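Local coordinates for protein putative gamma-glutamylcyclotransferase YkqA (Bacillus subtilis, PDB 2QIK) that is a putative gamma-glutamylcyclotransferase, probably releasing gamma-glutamyl groups as a cyclic product, at residues R166-R171 / R176-E181; K203-E208 / L230-L235. All blocks are in the same frame, centred on the assembly; numbering follows the deposited sequence.

Interaction 1 (R166-R171 / R176-E181)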
# COMPACT_ATOMS: atom_id res chain seq x y z
N ARG A 166 -12.73 -0.62 3.36
CA ARG A 166 -13.30 -1.46 4.39
C ARG A 166 -12.78 -1.08 5.75
O ARG A 166 -11.74 -0.46 5.86
CB ARG A 166 -12.94 -2.91 4.10
CG ARG A 166 -13.55 -3.46 2.88
CD ARG A 166 -13.48 -4.97 2.84
NE ARG A 166 -13.97 -5.52 1.58
CZ ARG A 166 -15.28 -5.71 1.33
NH1 ARG A 166 -16.19 -5.48 2.25
NH2 ARG A 166 -15.64 -6.17 0.16
N PHE A 167 -13.50 -1.42 6.80
CA PHE A 167 -13.26 -0.91 8.14
C PHE A 167 -12.66 -2.04 8.99
O PHE A 167 -13.37 -2.67 9.77
CB PHE A 167 -14.55 -0.31 8.69
CG PHE A 167 -14.90 0.89 7.91
CD1 PHE A 167 -15.49 0.83 6.66
CD2 PHE A 167 -14.48 2.11 8.37
CE1 PHE A 167 -15.62 1.98 5.90
CE2 PHE A 167 -14.66 3.25 7.66
CZ PHE A 167 -15.18 3.19 6.41
N THR A 168 -11.36 -2.29 8.77
CA THR A 168 -10.71 -3.47 9.26
C THR A 168 -9.77 -3.23 10.45
O THR A 168 -9.25 -4.21 11.00
CB THR A 168 -9.88 -4.09 8.16
OG1 THR A 168 -8.82 -3.21 7.87
CG2 THR A 168 -10.64 -4.36 6.88
N LEU A 169 -9.53 -1.99 10.85
CA LEU A 169 -8.69 -1.71 12.03
C LEU A 169 -9.60 -1.70 13.23
O LEU A 169 -10.50 -0.88 13.30
CB LEU A 169 -7.98 -0.35 11.92
CG LEU A 169 -7.04 -0.11 13.08
CD1 LEU A 169 -5.80 -0.87 12.99
CD2 LEU A 169 -6.72 1.39 13.15
N LYS A 170 -9.38 -2.60 14.16
CA LYS A 170 -10.26 -2.62 15.31
C LYS A 170 -9.69 -1.77 16.46
O LYS A 170 -8.57 -1.93 16.92
CB LYS A 170 -10.58 -4.05 15.64
CG LYS A 170 -11.47 -4.22 16.85
CD LYS A 170 -10.66 -4.02 18.13
CE LYS A 170 -9.39 -4.84 18.24
NZ LYS A 170 -9.79 -6.27 18.10
N ARG A 171 -10.54 -0.87 16.92
CA ARG A 171 -10.24 -0.06 18.09
C ARG A 171 -11.39 -0.23 19.08
O ARG A 171 -12.45 -0.78 18.79
CB ARG A 171 -10.06 1.42 17.71
CG ARG A 171 -8.92 1.70 16.74
CD ARG A 171 -7.65 1.12 17.13
NE ARG A 171 -6.55 2.07 17.00
CZ ARG A 171 -5.28 1.73 16.88
NH1 ARG A 171 -4.95 0.45 16.82
NH2 ARG A 171 -4.34 2.66 16.77
N ARG A 176 -11.49 1.67 12.15
CA ARG A 176 -10.97 2.68 11.22
C ARG A 176 -10.84 2.06 9.84
O ARG A 176 -10.84 0.84 9.68
CB ARG A 176 -9.64 3.26 11.70
CG ARG A 176 -9.72 3.83 13.14
CD ARG A 176 -10.55 5.01 13.26
NE ARG A 176 -10.48 5.63 14.56
CZ ARG A 176 -11.14 5.25 15.62
NH1 ARG A 176 -11.89 4.20 15.63
NH2 ARG A 176 -10.98 5.92 16.77
N ALA A 177 -10.72 2.91 8.84
CA ALA A 177 -10.71 2.55 7.45
C ALA A 177 -9.42 1.90 6.97
O ALA A 177 -8.36 2.06 7.55
CB ALA A 177 -11.03 3.72 6.60
N ASP A 178 -9.55 1.26 5.85
CA ASP A 178 -8.53 0.45 5.19
C ASP A 178 -8.94 0.31 3.74
O ASP A 178 -10.08 0.61 3.40
CB ASP A 178 -8.43 -0.95 5.82
CG ASP A 178 -7.27 -1.78 5.36
OD1 ASP A 178 -6.20 -1.22 4.93
OD2 ASP A 178 -7.33 -3.02 5.58
N MSE A 179 -8.04 -0.13 2.91
CA MSE A 179 -8.42 -0.65 1.60
C MSE A 179 -7.93 -2.07 1.44
O MSE A 179 -6.78 -2.37 1.70
CB MSE A 179 -7.85 0.17 0.45
CG MSE A 179 -8.35 1.64 0.47
SE MSE A 179 -7.88 2.52 -1.13
CE MSE A 179 -6.00 2.43 -0.94
N LEU A 180 -8.85 -2.96 1.10
CA LEU A 180 -8.54 -4.38 0.92
C LEU A 180 -8.41 -4.66 -0.54
O LEU A 180 -9.28 -4.27 -1.33
CB LEU A 180 -9.63 -5.23 1.48
CG LEU A 180 -9.36 -6.72 1.70
CD1 LEU A 180 -8.31 -6.89 2.76
CD2 LEU A 180 -10.63 -7.47 2.10
N GLU A 181 -7.33 -5.34 -0.96
CA GLU A 181 -7.11 -5.66 -2.39
C GLU A 181 -7.90 -6.92 -2.71
O GLU A 181 -7.36 -8.02 -2.79
CB GLU A 181 -5.63 -5.86 -2.64
CG GLU A 181 -5.28 -5.89 -4.10
CD GLU A 181 -3.86 -6.27 -4.39
OE1 GLU A 181 -3.08 -6.52 -3.46
OE2 GLU A 181 -3.49 -6.26 -5.58
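A classic beta bulge interrupts the antiparallel hairpin of strands 164-171 and 174-180. Thr168 and Leu169 both face Arg176, and the register slips by one residue. On the far side of the bulge Arg166 pairs with Asp178, where Arg166 N donates to Asp178 O at 2.9 Å. Toward the turn, Arg176 N donates to Leu169 O at 3.0 Å. The return bond, from Leu169 N to Arg176 O, is weak at 3.3 Å.

The side chains of Thr168 and Asp178 cross at about a right angle. Thr168 OG1 donates to Asp178 OD2 at 2.7 Å and meets the carboxylate from above its plane, 38° out of it. Phe167 CE2 meets Ala177 CB at 3.8 Å, oblique to the ring. Leu169 CD2 rests 3.8 Å from Arg176 CB. The bend of Arg176 at chi2 (-68°) helps bring its guanidinium to Arg171, whose CG lies over one face of that group, toward the rim. Asp173 makes a salt bridge with Arg176 NH1.

Asp178 OD2 also forms a salt bridge with Lys237. The threonine hydroxyl and the lysine together probably stabilise the negative charge of this buried carboxylate.

Interaction 2 (K203-E208 / L230-L235); sequences KREGVE and LTFLVL
Glu205 lays its aliphatic chain over one face of the Phe232 ring. Glu205 CG sits 3.7 Å from the ring centroid and only 17° off the ring normal, a CH-pi contact. Its nearest ring atom is Phe232 CG, at 3.6 Å from Glu205 CG. The bend at chi2 (-71°) folds the carboxylate back over the ring; the two planes are 19° apart. Glu205 OE2 comes to 3.8 Å from Phe232 CD1. Val207 adds a second apolar touch, with Val207 CG2 3.8 Å from Phe232 CE2. If Phe232 were an alanine, the face under Glu205 CG and the contact with Val207 CG2 would be lost, probably opening a gap between strand and helix end.

The backbone sets these two residues beside the ring. Helix 198-204 ends in a Schellman motif, and Glu205 is the first residue to leave helical geometry. Gly206 is at C-prime, with positive phi. Val207 N bonds to Tyr202 O, and Gly206 N donates to Lys203 O at 3.1 Å. The reversal carries Val207 back to the same ring as Glu205.

Glu205 OE2 is hydrogen-bonded to a bound citric acid, probably from the crystallisation liquor. Tyr130 of strand 128-132 touches both Glu205 and Phe232. Leu201 of helix 198-204 also packs on the ring. Phe232 thus joins strand 224-234 to the end of that helix, with strand 128-132 beside them.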
# COMPACT_ATOMS: atom_id res chain seq x y z
N LYS A 203 3.07 9.71 11.66
CA LYS A 203 2.58 9.73 13.05
C LYS A 203 1.10 9.50 13.11
O LYS A 203 0.61 8.70 13.92
CB LYS A 203 3.02 11.06 13.70
CG LYS A 203 2.50 11.20 15.14
CD LYS A 203 2.78 12.56 15.78
CE LYS A 203 2.03 12.78 17.12
NZ LYS A 203 1.89 14.24 17.41
N ARG A 204 0.34 10.22 12.29
CA ARG A 204 -1.12 10.05 12.29
C ARG A 204 -1.54 8.62 12.03
O ARG A 204 -2.49 8.12 12.58
CB ARG A 204 -1.72 10.99 11.24
CG ARG A 204 -3.20 10.95 11.19
CD ARG A 204 -3.79 12.03 10.33
NE ARG A 204 -5.23 11.88 10.13
CZ ARG A 204 -6.03 12.82 9.69
NH1 ARG A 204 -5.59 14.05 9.53
NH2 ARG A 204 -7.27 12.54 9.44
N GLU A 205 -0.79 7.95 11.18
CA GLU A 205 -1.09 6.56 10.77
C GLU A 205 -0.39 5.53 11.61
O GLU A 205 -0.51 4.32 11.34
CB GLU A 205 -0.73 6.36 9.27
CG GLU A 205 -1.42 7.36 8.39
CD GLU A 205 -2.83 7.19 8.23
OE1 GLU A 205 -3.44 6.24 8.78
OE2 GLU A 205 -3.32 7.90 7.28
N GLY A 206 0.30 5.92 12.67
CA GLY A 206 0.85 4.93 13.57
C GLY A 206 1.83 3.98 12.91
O GLY A 206 1.91 2.81 13.27
N VAL A 207 2.66 4.49 12.01
CA VAL A 207 3.62 3.65 11.32
C VAL A 207 4.59 3.00 12.29
O VAL A 207 4.87 1.82 12.20
CB VAL A 207 4.36 4.41 10.22
CG1 VAL A 207 5.56 3.66 9.68
CG2 VAL A 207 3.36 4.80 9.11
N GLU A 208 5.10 3.77 13.23
CA GLU A 208 6.06 3.24 14.17
C GLU A 208 5.50 2.19 15.10
O GLU A 208 6.24 1.35 15.59
CB GLU A 208 6.70 4.38 14.98
CG GLU A 208 7.87 3.93 15.88
CD GLU A 208 8.38 4.95 16.90
OE1 GLU A 208 7.62 5.85 17.34
OE2 GLU A 208 9.56 4.71 17.32
N LEU A 230 1.56 7.36 -2.64
CA LEU A 230 1.58 6.87 -1.26
C LEU A 230 0.19 6.75 -0.71
O LEU A 230 -0.66 7.63 -0.88
CB LEU A 230 2.30 7.88 -0.42
CG LEU A 230 2.31 7.67 1.12
CD1 LEU A 230 3.11 6.40 1.43
CD2 LEU A 230 2.88 8.80 1.81
N THR A 231 -0.08 5.64 -0.03
CA THR A 231 -1.25 5.48 0.82
C THR A 231 -0.85 4.71 2.06
O THR A 231 0.33 4.42 2.23
CB THR A 231 -2.39 4.86 -0.03
OG1 THR A 231 -3.62 5.05 0.67
CG2 THR A 231 -2.22 3.42 -0.28
N PHE A 232 -1.80 4.45 2.95
CA PHE A 232 -1.52 3.71 4.15
C PHE A 232 -2.53 2.62 4.28
O PHE A 232 -3.72 2.81 3.99
CB PHE A 232 -1.54 4.63 5.40
CG PHE A 232 -0.46 5.62 5.41
CD1 PHE A 232 -0.63 6.84 4.81
CD2 PHE A 232 0.78 5.33 5.97
CE1 PHE A 232 0.39 7.75 4.76
CE2 PHE A 232 1.80 6.23 5.95
CZ PHE A 232 1.61 7.45 5.33
N LEU A 233 -2.05 1.41 4.65
CA LEU A 233 -2.95 0.19 4.73
C LEU A 233 -2.79 -0.47 6.10
O LEU A 233 -1.71 -0.43 6.68
CB LEU A 233 -2.61 -0.82 3.62
CG LEU A 233 -2.72 -0.26 2.21
CD1 LEU A 233 -2.16 -1.27 1.22
CD2 LEU A 233 -4.14 0.17 1.89
N VAL A 234 -3.90 -1.01 6.61
CA VAL A 234 -3.90 -1.63 7.91
C VAL A 234 -3.04 -2.87 7.92
O VAL A 234 -3.07 -3.70 7.02
CB VAL A 234 -5.34 -1.98 8.32
CG1 VAL A 234 -5.41 -2.83 9.57
CG2 VAL A 234 -6.14 -0.74 8.53
N LEU A 235 -2.26 -3.04 9.00
CA LEU A 235 -1.43 -4.21 9.19
C LEU A 235 -2.11 -5.40 9.81
O LEU A 235 -1.92 -6.52 9.32
CB LEU A 235 -0.16 -3.80 9.99
CG LEU A 235 0.83 -3.07 9.14
CD1 LEU A 235 1.83 -2.27 10.00
CD2 LEU A 235 1.58 -4.04 8.25

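In the fold
Interaction 1 comes first along the chain and is complete before interaction 2 begins. Their centres lie 12 Å apart. The first is local to the hairpin of strands 164-171 and 174-180. The second ties the end of helix 198-204 to strand 224-234, in the AIG2-like part of the chain. The two meet directly. Asp178 OD1 probably accepts a hydrogen bond from Val234 N, at 2.9 Å. Thr168 OG1 also packs against Val234 CG2. Strand 224-234 therefore carries Phe232 into one contact and its Val234 end against the hairpin. Tyr212 of strand 212-221 touches residues of both. Both contacts lie away from the predicted substrate-binding residues Tyr8 to Leu11.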